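Local coordinates for protein UTP--glucose-1-phosphate uridylyltransferase (Acinetobacter baumannii, PDB 6IKX) that catalyses the transfer of a uridylyl group from UTP to alpha-D-glucose 1-phosphate, producing UDP-alpha-D-glucose and diphosphate, at residues 147-152 with 245-250; 155-160 with 183-188; 267-272 with 280-285; 74-79 with 83-88; 53-56 with 62-65. The protein carries 1 engineered substitution. All coordinates share one frame; numbering follows the deposited sequence.

Interaction 1: 147-152 with 245-250; sequences ISRYNS and TVEAYR
The guanidinium of Arg149 and the carboxylate of Glu247 meet edge to edge rather than face on face, their planes 31° apart. Arg149 presents its flank, NE and one terminal nitrogen, one to each oxygen: NE donates to Glu247 OE1 at 2.9 Å and NH2 to Glu247 OE2 at 2.8 Å. Both oxygens receive through the syn lone pair, but the match is not flat, because OE1 sits 26° out of the guanidinium plane and OE2 a similar amount. The two side chains cross at about a right angle. A bend at chi2 (71°) folds the arginine chain so that CG also lies close to Glu247 OE1, 3.7 Å away, while the glutamate stretches out from its strand. Gln157 NE2 gives OE1 a second hydrogen bond, so this oxygen is gripped by two donors, and the paired charges probably keep Glu247 ionised in its largely buried setting. Ser185 packs against both partners, and a glycerol molecule, probably from the crystallisation liquor, lies near Arg149. The bidentate salt bridge ties helix 142-153 to strand 246-250 of the sheet on which the helix packs, a helix-on-sheet contact of the alpha/beta GT-A nucleotidyltransferase fold.

Interaction 2: 155-160 with 183-188; sequences AAQIMV and GESIAM
Across the mixed sheet of the GT-A fold, Gln157 and Ser185 meet over an intervening strand: strand 246-250 runs between theirs, parallel to 156-162 and antiparallel to 184-187. The contact therefore reaches across the middle strand through side chains, without backbone hydrogen bonds between the two segments, and even the nearest CA atoms, those of Gln157 and Ser185, are 7.9 Å apart. Ser185 OG donates to Gln157 OE1 at 2.9 Å, arriving in the carbonyl plane with a C=O...donor angle of 154°. The other end of the same amide turns back on its own strand: Gln157 NE2 donates to Ala155 O at 2.8 Å, nearly straight, though the donor stands above the plane of that carbonyl. The glutamine CG lies beside the backbone N (chi1 -55°) and the chain bends at chi2 (-68°), a curl that lets one amide end face Ser185 while the other faces Ala155. Further along, Met188 SD lies 4.0 Å from Ile158 CB, an apolar touch. Val246 of the middle strand also packs on Ile158, and the side chain of Val206, which binds UDP-alpha-D-glucose when that ligand is present, lies about 4 Å from that of Ile158. Met146 of helix 142-153 touches Gln157. With its oxygen and its nitrogen both engaged, the buried amide has its rotation fixed; NE2 faces two acceptors, Ala155 O and a carboxylate oxygen of strand 246-250, which an amide oxygen in that place would probably meet unfavourably.

Interaction 3: 267-272 with 280-285; sequences AVLHYG and MEFKQL
Phe282 wedges its ring against the backbone of helix 267-272, and the tight part of the contact is where that ring meets Gly272. There Phe282 CD2 comes to 3.4 Å from Gly272 C. Gly272 carries no side chain, which lets the aromatic ring press directly on the main chain. One ring edge points at a carbonyl: Leu269 O lies close to the ring plane, 3.7 Å from Phe282 CE2. The ring reaches this position with CG anti to the backbone N, chi1 -175°, which carries it away from its own helix toward the other. Packing is looser at the ring tip, where Leu269 CD2 stands 4.3 Å off Phe282 CZ, its chain leaving the helix away from the partner before its end returns. Val268 O makes a longer contact, 4.0 Å from Phe282 CE2. All four touching residues are buried; the solvent side is the far face of helix 279-287, with Met280, Glu281 and Gln284. The short axes approach to 10.2 Å at 130°, and Phe282 alone spans the gap. A second subunit packs here too, its Phe282 on Leu269 and its Leu269 on Leu285. The chemistry is almost wholly van der Waals, with no hydrogen bond between the segments; the slightly positive ring edge beside Leu269 O probably adds a small electrostatic gain.

Interaction 4: 74-79 with 83-88; sequences TTLEQK and DLLAEI
Leu76 meets Leu85 and Ile88 through torsions that aim its branches across the gap: its chi1 of -80° and extended chi2 carry CD1 and CD2 outward, while Ile88, with chi1 at 68°, holds CG1 between its backbone N and carbonyl carbon and points it back at Leu76. The two chains thus come tip to tip, Leu76 CD1 lying 3.6 Å from Ile88 CG1. The same methyl also rests on the backbone of the second helix, 3.6 Å from Leu85 CA, so CD1 of Leu76 is lodged between Leu85 and Ile88. Its other branch serves a different partner: Leu76 CD2 touches Leu84 CD1 at 3.7 Å, the two leucines crossing at about a right angle. On the outer flank Leu85 CD2 lies against the end of Glu77, 3.7 Å from Glu77 OE2 and 3.9 Å from Glu77 CG, the two chains crossing at a slant, a methyl against a carboxylate oxygen without any hydrogen bond. Leu76 is buried, whereas Glu77 is exposed, so the apolar centre grades into a polar margin. The segments belong to consecutive helices, 70-78 and 82-87, joined by a short turn that holds Lys81, a UTP-binding residue. They form an antiparallel helical hairpin whose short axes approach to 9.3 Å at 158°. Leu72 and Glu73 of helix 70-78 extend the packing on Ile88, and a second subunit packs on the Leu76, Leu84 and Ile88 side, placing its Thr14, a UTP-binding residue, on Leu76 and Leu84, and its Leu17 on Ile88.

Interaction 5: 53-56 with 62-65; sequences LVTH and IENY
Leu53 begins the contact by reaching from strand 50-55 to Ile62 and Glu63 on the following helix. Its CD1 branch does the touching, 3.9 Å from Ile62 CG2 and 4.1 Å from Glu63 CG; the chains of Leu53 and Glu63 run side by side with opposite headings. Val54 takes no part, its side chain lying on the other side of the strand. Thr55 faces the helix again. Its methyl takes the position between backbone N and carbonyl carbon (chi1 -157° places OG1 anti to N), and Thr55 CG2 ends 3.4 Å from Glu63 OE1. The hydroxyl does not bond to that carboxylate: Thr55 OG1 to Glu63 OE1 is 3.8 Å, and OG1 is buried and has no hydrogen-bond partner. A bend at chi2 brings the glutamate end near the strand. At His56 the chain leaves the sheet. Glu63 OE2 lies close to OE2 of Glu63 in the fourth subunit, so one of these buried carboxylates may carry a proton; Arg102 of that subunit packs alongside. Strand 50-55 runs parallel to strands 4-8 and 97-102, and helix 60-65 follows it over one sheet face. This strand-loop-helix unit is part of the Rossmann-like nucleotide-binding half of the GT-A fold, with Thr55 near Ala10 of the UTP site.

Along the chain interaction 5 comes first, then interaction 4, then interaction 1 with interaction 2 nested inside its loop, and finally interaction 3. Interactions 1 and 2 touch, their centres about 5 Å apart, and share the sheet around strand 246-250. Interaction 5 reaches the same sheet across the chain's centre, about 28 Å from interaction 1 between centres. Interaction 4 follows it by way of helices 60-65 and 70-78, its centre about 23 Å away. Interaction 3 stands near the C-terminus, about 34 Å from interaction 1 between centres. Interaction 1 fastens helix 142-153 to the sheet and 2 links two strands across a third, within one subunit; 3, 4 and 5 lie in regions that meet the second subunit.

Interaction 1: 147-152 with 245-250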
# COMPACT_ATOMS: atom_id res chain seq x y z
N ILE A 147 -20.26 -11.00 28.30
CA ILE A 147 -19.40 -12.23 28.24
C ILE A 147 -19.65 -13.06 29.52
O ILE A 147 -19.84 -14.30 29.42
CB ILE A 147 -17.90 -11.87 28.01
CG1 ILE A 147 -17.67 -11.35 26.58
CG2 ILE A 147 -16.97 -13.05 28.31
CD1 ILE A 147 -16.34 -10.69 26.33
N SER A 148 -19.67 -12.41 30.68
CA SER A 148 -19.83 -13.13 31.96
C SER A 148 -21.21 -13.81 31.94
O SER A 148 -21.30 -15.04 32.06
CB SER A 148 -19.58 -12.22 33.15
OG SER A 148 -20.76 -11.57 33.54
N ARG A 149 -22.26 -13.08 31.60
CA ARG A 149 -23.55 -13.75 31.40
C ARG A 149 -23.36 -14.97 30.47
O ARG A 149 -23.97 -16.01 30.74
CB ARG A 149 -24.58 -12.76 30.88
CG ARG A 149 -25.91 -13.42 30.58
CD ARG A 149 -26.64 -13.85 31.84
NE ARG A 149 -27.61 -14.88 31.53
CZ ARG A 149 -28.46 -15.42 32.39
NH1 ARG A 149 -28.48 -15.02 33.65
NH2 ARG A 149 -29.30 -16.34 31.96
N TYR A 150 -22.54 -14.90 29.42
CA TYR A 150 -22.43 -16.02 28.45
C TYR A 150 -21.79 -17.20 29.17
O TYR A 150 -22.19 -18.34 28.92
CB TYR A 150 -21.59 -15.73 27.20
CG TYR A 150 -21.36 -16.94 26.31
CD1 TYR A 150 -22.28 -17.30 25.33
CD2 TYR A 150 -20.23 -17.74 26.44
CE1 TYR A 150 -22.09 -18.41 24.50
CE2 TYR A 150 -20.04 -18.85 25.62
CZ TYR A 150 -20.97 -19.19 24.64
N ASN A 151 -20.76 -16.90 29.96
CA ASN A 151 -19.96 -17.86 30.76
C ASN A 151 -20.95 -18.59 31.69
O ASN A 151 -21.18 -19.79 31.50
CB ASN A 151 -18.82 -17.11 31.46
CG ASN A 151 -17.71 -16.69 30.50
OD1 ASN A 151 -17.57 -17.29 29.45
ND2 ASN A 151 -16.88 -15.71 30.87
N SER A 152 -21.56 -17.85 32.61
CA SER A 152 -22.66 -18.28 33.51
C SER A 152 -23.69 -19.14 32.77
O SER A 152 -23.87 -20.30 33.17
CB SER A 152 -23.27 -17.04 34.17
OG SER A 152 -24.61 -17.26 34.57
N THR A 245 -30.50 -22.13 23.77
CA THR A 245 -31.05 -20.84 24.25
C THR A 245 -30.18 -19.76 23.60
O THR A 245 -28.97 -19.98 23.42
CB THR A 245 -31.04 -20.74 25.78
OG1 THR A 245 -31.67 -21.92 26.27
CG2 THR A 245 -31.72 -19.49 26.30
N VAL A 246 -30.84 -18.67 23.23
CA VAL A 246 -30.23 -17.40 22.77
C VAL A 246 -30.87 -16.31 23.63
O VAL A 246 -32.08 -16.34 23.81
CB VAL A 246 -30.49 -17.24 21.26
CG1 VAL A 246 -29.68 -16.11 20.64
CG2 VAL A 246 -30.23 -18.55 20.53
N GLU A 247 -30.08 -15.45 24.23
CA GLU A 247 -30.57 -14.37 25.10
C GLU A 247 -30.18 -13.01 24.52
O GLU A 247 -29.15 -12.88 23.83
CB GLU A 247 -29.98 -14.47 26.49
CG GLU A 247 -30.33 -15.76 27.21
CD GLU A 247 -29.74 -15.84 28.60
OE1 GLU A 247 -28.79 -15.08 28.89
OE2 GLU A 247 -30.26 -16.61 29.39
N ALA A 248 -31.02 -12.05 24.80
CA ALA A 248 -30.82 -10.64 24.47
C ALA A 248 -30.34 -9.97 25.76
O ALA A 248 -31.00 -10.11 26.79
CB ALA A 248 -32.12 -10.09 23.94
N TYR A 249 -29.14 -9.39 25.69
CA TYR A 249 -28.44 -8.67 26.77
C TYR A 249 -28.61 -7.18 26.49
O TYR A 249 -28.15 -6.72 25.43
CB TYR A 249 -26.94 -9.04 26.84
CG TYR A 249 -26.18 -8.05 27.69
CD1 TYR A 249 -26.18 -8.13 29.07
CD2 TYR A 249 -25.60 -6.94 27.10
CE1 TYR A 249 -25.55 -7.17 29.84
CE2 TYR A 249 -25.01 -5.95 27.85
CZ TYR A 249 -24.97 -6.07 29.23
OH TYR A 249 -24.35 -5.09 29.93
N ARG A 250 -29.22 -6.46 27.43
CA ARG A 250 -29.54 -5.03 27.26
C ARG A 250 -28.43 -4.21 27.90
O ARG A 250 -28.25 -4.27 29.13
CB ARG A 250 -30.88 -4.65 27.89
CG ARG A 250 -31.31 -3.20 27.66
CD ARG A 250 -32.50 -2.91 28.55
NE ARG A 250 -33.04 -1.56 28.46
CZ ARG A 250 -34.10 -1.15 29.15
NH1 ARG A 250 -34.71 -1.97 29.98
NH2 ARG A 250 -34.55 0.08 29.02

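Interaction 2: 155-160 with 183-188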
# COMPACT_ATOMS: atom_id res chain seq x y z
N ALA A 155 -25.58 -19.62 27.11
CA ALA A 155 -26.56 -19.13 26.11
C ALA A 155 -25.93 -18.00 25.28
O ALA A 155 -25.36 -17.06 25.89
CB ALA A 155 -27.80 -18.62 26.79
N ALA A 156 -26.09 -18.04 23.96
CA ALA A 156 -25.55 -17.00 23.06
C ALA A 156 -26.15 -15.66 23.51
O ALA A 156 -27.26 -15.67 24.05
CB ALA A 156 -25.82 -17.31 21.62
N GLN A 157 -25.38 -14.59 23.37
CA GLN A 157 -25.77 -13.22 23.77
C GLN A 157 -25.79 -12.35 22.51
O GLN A 157 -24.84 -12.43 21.67
CB GLN A 157 -24.81 -12.70 24.85
CG GLN A 157 -24.70 -13.61 26.08
CD GLN A 157 -25.96 -13.67 26.93
OE1 GLN A 157 -26.53 -12.64 27.34
NE2 GLN A 157 -26.44 -14.89 27.19
N ILE A 158 -26.88 -11.60 22.36
CA ILE A 158 -27.05 -10.51 21.36
C ILE A 158 -27.23 -9.21 22.14
O ILE A 158 -28.22 -9.07 22.89
CB ILE A 158 -28.20 -10.81 20.39
CG1 ILE A 158 -27.83 -11.84 19.33
CG2 ILE A 158 -28.68 -9.55 19.73
CD1 ILE A 158 -27.65 -13.25 19.83
N MET A 159 -26.28 -8.29 22.04
CA MET A 159 -26.41 -6.98 22.73
C MET A 159 -27.52 -6.18 22.02
O MET A 159 -27.57 -6.20 20.77
CB MET A 159 -25.08 -6.22 22.75
CG MET A 159 -25.15 -4.94 23.59
SD MET A 159 -23.59 -4.04 23.78
CE MET A 159 -22.53 -5.34 24.42
N VAL A 160 -28.41 -5.56 22.81
CA VAL A 160 -29.56 -4.73 22.34
C VAL A 160 -29.63 -3.45 23.18
O VAL A 160 -29.05 -3.41 24.28
CB VAL A 160 -30.90 -5.48 22.40
CG1 VAL A 160 -30.89 -6.73 21.53
CG2 VAL A 160 -31.32 -5.84 23.82
N GLY A 183 -28.14 -4.06 31.66
CA GLY A 183 -27.09 -4.95 32.17
C GLY A 183 -27.63 -6.34 32.48
O GLY A 183 -26.94 -7.06 33.18
N GLU A 184 -28.81 -6.73 31.99
CA GLU A 184 -29.37 -8.10 32.21
C GLU A 184 -29.82 -8.72 30.89
O GLU A 184 -29.98 -7.98 29.91
CB GLU A 184 -30.55 -8.09 33.18
CG GLU A 184 -30.17 -8.30 34.63
CD GLU A 184 -31.27 -7.95 35.62
OE1 GLU A 184 -30.93 -7.68 36.79
OE2 GLU A 184 -32.46 -7.92 35.22
N SER A 185 -30.04 -10.03 30.87
CA SER A 185 -30.40 -10.80 29.66
C SER A 185 -31.78 -11.46 29.80
O SER A 185 -32.17 -11.72 30.92
CB SER A 185 -29.31 -11.79 29.34
OG SER A 185 -28.06 -11.12 29.27
N ILE A 186 -32.49 -11.67 28.69
CA ILE A 186 -33.69 -12.55 28.62
C ILE A 186 -33.58 -13.37 27.35
O ILE A 186 -33.04 -12.86 26.38
CB ILE A 186 -35.04 -11.80 28.63
CG1 ILE A 186 -35.08 -10.70 27.57
CG2 ILE A 186 -35.37 -11.31 30.03
N ALA A 187 -34.15 -14.57 27.37
CA ALA A 187 -34.28 -15.44 26.18
C ALA A 187 -35.00 -14.64 25.10
O ALA A 187 -35.88 -13.84 25.46
CB ALA A 187 -35.03 -16.68 26.54
N MET A 188 -34.60 -14.85 23.85
CA MET A 188 -35.15 -14.18 22.64
C MET A 188 -35.40 -15.24 21.56
O MET A 188 -34.59 -16.21 21.47
CB MET A 188 -34.19 -13.11 22.11
CG MET A 188 -32.76 -13.57 21.84
SD MET A 188 -31.86 -12.33 20.83
CE MET A 188 -32.26 -12.95 19.20

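Interaction 3: 267-272 with 280-285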
# COMPACT_ATOMS: atom_id res chain seq x y z
N ALA A 267 -20.39 11.09 18.18
CA ALA A 267 -19.24 10.48 18.89
C ALA A 267 -18.15 11.55 19.07
O ALA A 267 -17.68 11.77 20.21
CB ALA A 267 -18.72 9.26 18.14
N VAL A 268 -17.81 12.28 18.01
CA VAL A 268 -16.71 13.28 18.14
C VAL A 268 -17.08 14.22 19.28
O VAL A 268 -16.20 14.58 20.04
CB VAL A 268 -16.46 14.05 16.83
CG1 VAL A 268 -15.46 15.18 17.06
CG2 VAL A 268 -16.00 13.11 15.73
N LEU A 269 -18.34 14.63 19.39
CA LEU A 269 -18.76 15.61 20.42
C LEU A 269 -18.70 14.99 21.82
O LEU A 269 -18.26 15.69 22.77
CB LEU A 269 -20.18 16.06 20.07
CG LEU A 269 -20.26 17.09 18.95
CD1 LEU A 269 -21.67 17.16 18.43
CD2 LEU A 269 -19.80 18.46 19.43
N HIS A 270 -19.20 13.76 21.96
CA HIS A 270 -19.29 13.06 23.28
C HIS A 270 -17.91 12.59 23.73
O HIS A 270 -17.57 12.87 24.86
CB HIS A 270 -20.31 11.90 23.23
CG HIS A 270 -21.71 12.39 23.41
ND1 HIS A 270 -22.45 12.08 24.54
CD2 HIS A 270 -22.44 13.24 22.66
CE1 HIS A 270 -23.61 12.70 24.46
NE2 HIS A 270 -23.63 13.41 23.31
N TYR A 271 -17.14 11.92 22.87
CA TYR A 271 -15.76 11.45 23.19
C TYR A 271 -14.83 12.65 23.42
O TYR A 271 -14.11 12.61 24.42
CB TYR A 271 -15.23 10.50 22.12
CG TYR A 271 -15.80 9.11 22.24
CD1 TYR A 271 -15.34 8.23 23.20
CD2 TYR A 271 -16.84 8.70 21.43
CE1 TYR A 271 -15.87 6.96 23.33
CE2 TYR A 271 -17.37 7.44 21.54
CZ TYR A 271 -16.89 6.55 22.49
OH TYR A 271 -17.45 5.30 22.60
N GLY A 272 -14.84 13.64 22.52
CA GLY A 272 -14.12 14.93 22.65
C GLY A 272 -14.31 15.56 24.03
O GLY A 272 -13.28 15.92 24.68
N MET A 280 -11.89 19.73 28.53
CA MET A 280 -12.27 21.08 29.05
C MET A 280 -11.93 22.15 28.00
O MET A 280 -12.78 23.05 27.80
CB MET A 280 -11.59 21.39 30.38
CG MET A 280 -12.22 20.67 31.58
SD MET A 280 -13.93 21.14 32.04
CE MET A 280 -13.89 22.93 32.20
N GLU A 281 -10.78 22.07 27.32
CA GLU A 281 -10.46 23.05 26.26
C GLU A 281 -11.47 22.88 25.12
O GLU A 281 -11.88 23.89 24.55
CB GLU A 281 -9.03 22.88 25.77
CG GLU A 281 -8.01 23.43 26.74
CD GLU A 281 -6.60 22.90 26.51
OE1 GLU A 281 -6.45 21.67 26.30
OE2 GLU A 281 -5.66 23.71 26.54
N PHE A 282 -11.89 21.65 24.81
CA PHE A 282 -12.91 21.37 23.77
C PHE A 282 -14.26 21.98 24.17
O PHE A 282 -14.93 22.50 23.29
CB PHE A 282 -13.06 19.86 23.57
CG PHE A 282 -13.99 19.49 22.45
CD1 PHE A 282 -13.77 19.97 21.17
CD2 PHE A 282 -15.03 18.62 22.66
CE1 PHE A 282 -14.60 19.61 20.13
CE2 PHE A 282 -15.85 18.23 21.62
CZ PHE A 282 -15.64 18.73 20.36
N LYS A 283 -14.65 21.92 25.44
CA LYS A 283 -15.89 22.53 25.98
C LYS A 283 -15.91 24.03 25.65
O LYS A 283 -16.91 24.51 25.04
CB LYS A 283 -15.95 22.30 27.49
CG LYS A 283 -17.24 22.70 28.21
CD LYS A 283 -17.01 23.14 29.64
CE LYS A 283 -17.88 22.42 30.65
NZ LYS A 283 -17.36 22.63 32.03
N GLN A 284 -14.85 24.73 26.03
CA GLN A 284 -14.60 26.18 25.78
C GLN A 284 -14.81 26.49 24.27
O GLN A 284 -15.51 27.48 23.94
CB GLN A 284 -13.21 26.53 26.31
CG GLN A 284 -12.73 27.96 26.04
CD GLN A 284 -13.53 29.00 26.79
OE1 GLN A 284 -14.13 28.72 27.83
NE2 GLN A 284 -13.55 30.21 26.26
N LEU A 285 -14.23 25.69 23.38
CA LEU A 285 -14.34 25.92 21.92
C LEU A 285 -15.82 25.95 21.54
O LEU A 285 -16.16 26.75 20.65
CB LEU A 285 -13.64 24.80 21.15
CG LEU A 285 -12.14 24.94 21.02
CD1 LEU A 285 -11.59 23.84 20.11
CD2 LEU A 285 -11.76 26.32 20.51

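Interaction 4: 74-79 with 83-88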
# COMPACT_ATOMS: atom_id res chain seq x y z
N THR A 74 11.77 6.45 14.95
CA THR A 74 13.09 7.10 14.90
C THR A 74 12.88 8.60 14.68
O THR A 74 13.57 9.36 15.34
CB THR A 74 14.12 6.40 14.02
OG1 THR A 74 14.60 7.45 13.19
CG2 THR A 74 13.64 5.20 13.24
N THR A 75 11.88 9.03 13.92
CA THR A 75 11.53 10.47 13.85
C THR A 75 11.22 10.96 15.27
O THR A 75 11.75 12.02 15.62
CB THR A 75 10.34 10.76 12.93
OG1 THR A 75 10.60 10.24 11.63
CG2 THR A 75 10.03 12.24 12.83
N LEU A 76 10.41 10.22 16.04
CA LEU A 76 9.94 10.59 17.41
C LEU A 76 11.11 10.63 18.41
O LEU A 76 11.05 11.46 19.34
CB LEU A 76 8.88 9.60 17.91
CG LEU A 76 7.45 9.77 17.40
CD1 LEU A 76 6.55 8.71 18.01
CD2 LEU A 76 6.90 11.13 17.75
N GLU A 77 12.07 9.71 18.29
CA GLU A 77 13.31 9.70 19.11
C GLU A 77 14.17 10.93 18.79
O GLU A 77 14.40 11.74 19.69
CB GLU A 77 14.15 8.46 18.83
CG GLU A 77 14.05 7.39 19.87
CD GLU A 77 14.41 6.04 19.28
OE1 GLU A 77 15.39 5.99 18.50
OE2 GLU A 77 13.65 5.08 19.53
N GLN A 78 14.59 11.08 17.54
CA GLN A 78 15.38 12.23 17.04
C GLN A 78 14.82 13.57 17.56
O GLN A 78 15.65 14.47 17.76
CB GLN A 78 15.45 12.22 15.52
CG GLN A 78 16.37 11.10 15.01
CD GLN A 78 16.33 10.94 13.51
OE1 GLN A 78 15.49 11.51 12.83
NE2 GLN A 78 17.23 10.13 12.99
N LYS A 79 13.51 13.71 17.76
CA LYS A 79 12.90 14.96 18.30
C LYS A 79 12.66 14.80 19.81
O LYS A 79 11.92 15.63 20.41
CB LYS A 79 11.57 15.28 17.61
CG LYS A 79 11.60 15.21 16.10
CD LYS A 79 10.23 14.97 15.47
CE LYS A 79 9.52 16.26 15.13
NZ LYS A 79 10.15 16.88 13.94
N ASP A 83 7.66 10.56 25.50
CA ASP A 83 6.35 10.16 26.09
C ASP A 83 5.43 9.71 24.94
O ASP A 83 4.65 8.77 25.15
CB ASP A 83 5.74 11.24 27.00
N LEU A 84 5.56 10.30 23.75
CA LEU A 84 4.69 10.01 22.60
C LEU A 84 5.04 8.63 22.06
O LEU A 84 4.17 7.78 21.91
CB LEU A 84 4.92 11.06 21.51
CG LEU A 84 3.70 11.80 20.98
CD1 LEU A 84 4.10 12.55 19.71
CD2 LEU A 84 2.52 10.87 20.73
N LEU A 85 6.32 8.46 21.75
CA LEU A 85 6.88 7.17 21.29
C LEU A 85 6.44 6.03 22.21
O LEU A 85 6.32 4.86 21.75
CB LEU A 85 8.39 7.34 21.31
CG LEU A 85 9.20 6.09 21.02
CD1 LEU A 85 9.06 5.70 19.56
CD2 LEU A 85 10.64 6.33 21.38
N ALA A 86 6.23 6.33 23.49
CA ALA A 86 5.84 5.31 24.48
C ALA A 86 4.35 4.99 24.30
O ALA A 86 3.99 3.80 24.44
CB ALA A 86 6.16 5.78 25.88
N GLU A 87 3.54 6.01 23.97
CA GLU A 87 2.08 5.90 23.73
C GLU A 87 1.84 5.08 22.45
O GLU A 87 1.06 4.10 22.53
CB GLU A 87 1.41 7.28 23.69
N ILE A 88 2.53 5.42 21.35
CA ILE A 88 2.25 4.85 19.99
C ILE A 88 2.94 3.49 19.84
O ILE A 88 2.71 2.80 18.83
CB ILE A 88 2.59 5.86 18.87
CG1 ILE A 88 4.09 6.12 18.73
CG2 ILE A 88 1.81 7.15 19.04
CD1 ILE A 88 4.72 5.54 17.48

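Interaction 5: 53-56 with 62-65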
# COMPACT_ATOMS: atom_id res chain seq x y z
N LEU A 53 -9.16 -9.66 12.94
CA LEU A 53 -9.67 -8.69 11.92
C LEU A 53 -10.05 -9.48 10.66
O LEU A 53 -9.16 -10.11 10.08
CB LEU A 53 -8.56 -7.68 11.57
CG LEU A 53 -8.01 -6.82 12.70
CD1 LEU A 53 -6.91 -5.92 12.20
CD2 LEU A 53 -9.08 -6.00 13.35
N VAL A 54 -11.31 -9.49 10.23
CA VAL A 54 -11.68 -10.04 8.89
C VAL A 54 -11.60 -8.87 7.93
O VAL A 54 -12.42 -7.93 8.06
CB VAL A 54 -13.07 -10.71 8.89
CG1 VAL A 54 -13.36 -11.40 7.58
CG2 VAL A 54 -13.19 -11.72 10.00
N THR A 55 -10.64 -8.89 7.01
CA THR A 55 -10.27 -7.62 6.33
C THR A 55 -10.31 -7.73 4.79
O THR A 55 -10.59 -8.77 4.19
CB THR A 55 -8.96 -7.08 6.92
OG1 THR A 55 -8.92 -5.68 6.66
CG2 THR A 55 -7.71 -7.78 6.43
N HIS A 56 -10.13 -6.58 4.18
CA HIS A 56 -10.08 -6.35 2.73
C HIS A 56 -8.67 -5.90 2.39
O HIS A 56 -8.05 -5.17 3.25
CB HIS A 56 -11.16 -5.33 2.37
CG HIS A 56 -11.36 -5.10 0.92
ND1 HIS A 56 -10.91 -3.95 0.30
CD2 HIS A 56 -11.95 -5.85 -0.03
CE1 HIS A 56 -11.23 -4.00 -0.98
NE2 HIS A 56 -11.87 -5.16 -1.20
N ILE A 62 -5.22 -0.44 8.92
CA ILE A 62 -5.78 -0.96 10.20
C ILE A 62 -4.73 -1.87 10.87
O ILE A 62 -4.52 -1.75 12.06
CB ILE A 62 -7.11 -1.71 9.98
CG1 ILE A 62 -8.16 -0.87 9.24
CG2 ILE A 62 -7.64 -2.20 11.32
CD1 ILE A 62 -9.51 -1.57 9.04
N GLU A 63 -4.18 -2.83 10.14
CA GLU A 63 -3.12 -3.74 10.64
C GLU A 63 -1.91 -2.90 11.06
O GLU A 63 -1.26 -3.25 12.08
CB GLU A 63 -2.75 -4.77 9.58
CG GLU A 63 -3.85 -5.80 9.41
CD GLU A 63 -4.15 -6.18 7.96
OE1 GLU A 63 -5.17 -5.66 7.39
OE2 GLU A 63 -3.40 -7.03 7.42
N ASN A 64 -1.62 -1.83 10.32
CA ASN A 64 -0.40 -1.02 10.54
C ASN A 64 -0.56 -0.23 11.85
O ASN A 64 0.45 -0.09 12.57
CB ASN A 64 -0.06 -0.19 9.30
CG ASN A 64 0.45 -1.06 8.16
OD1 ASN A 64 0.95 -2.15 8.39
ND2 ASN A 64 0.35 -0.56 6.94
N TYR A 65 -1.78 0.15 12.19
CA TYR A 65 -2.09 0.88 13.44
C TYR A 65 -1.67 0.04 14.66
O TYR A 65 -1.28 0.66 15.68
CB TYR A 65 -3.56 1.33 13.43
CG TYR A 65 -3.86 2.32 14.53
CD1 TYR A 65 -3.44 3.64 14.42
CD2 TYR A 65 -4.42 1.91 15.74
CE1 TYR A 65 -3.63 4.54 15.46
CE2 TYR A 65 -4.63 2.79 16.79
CZ TYR A 65 -4.22 4.10 16.64
OH TYR A 65 -4.43 4.98 17.63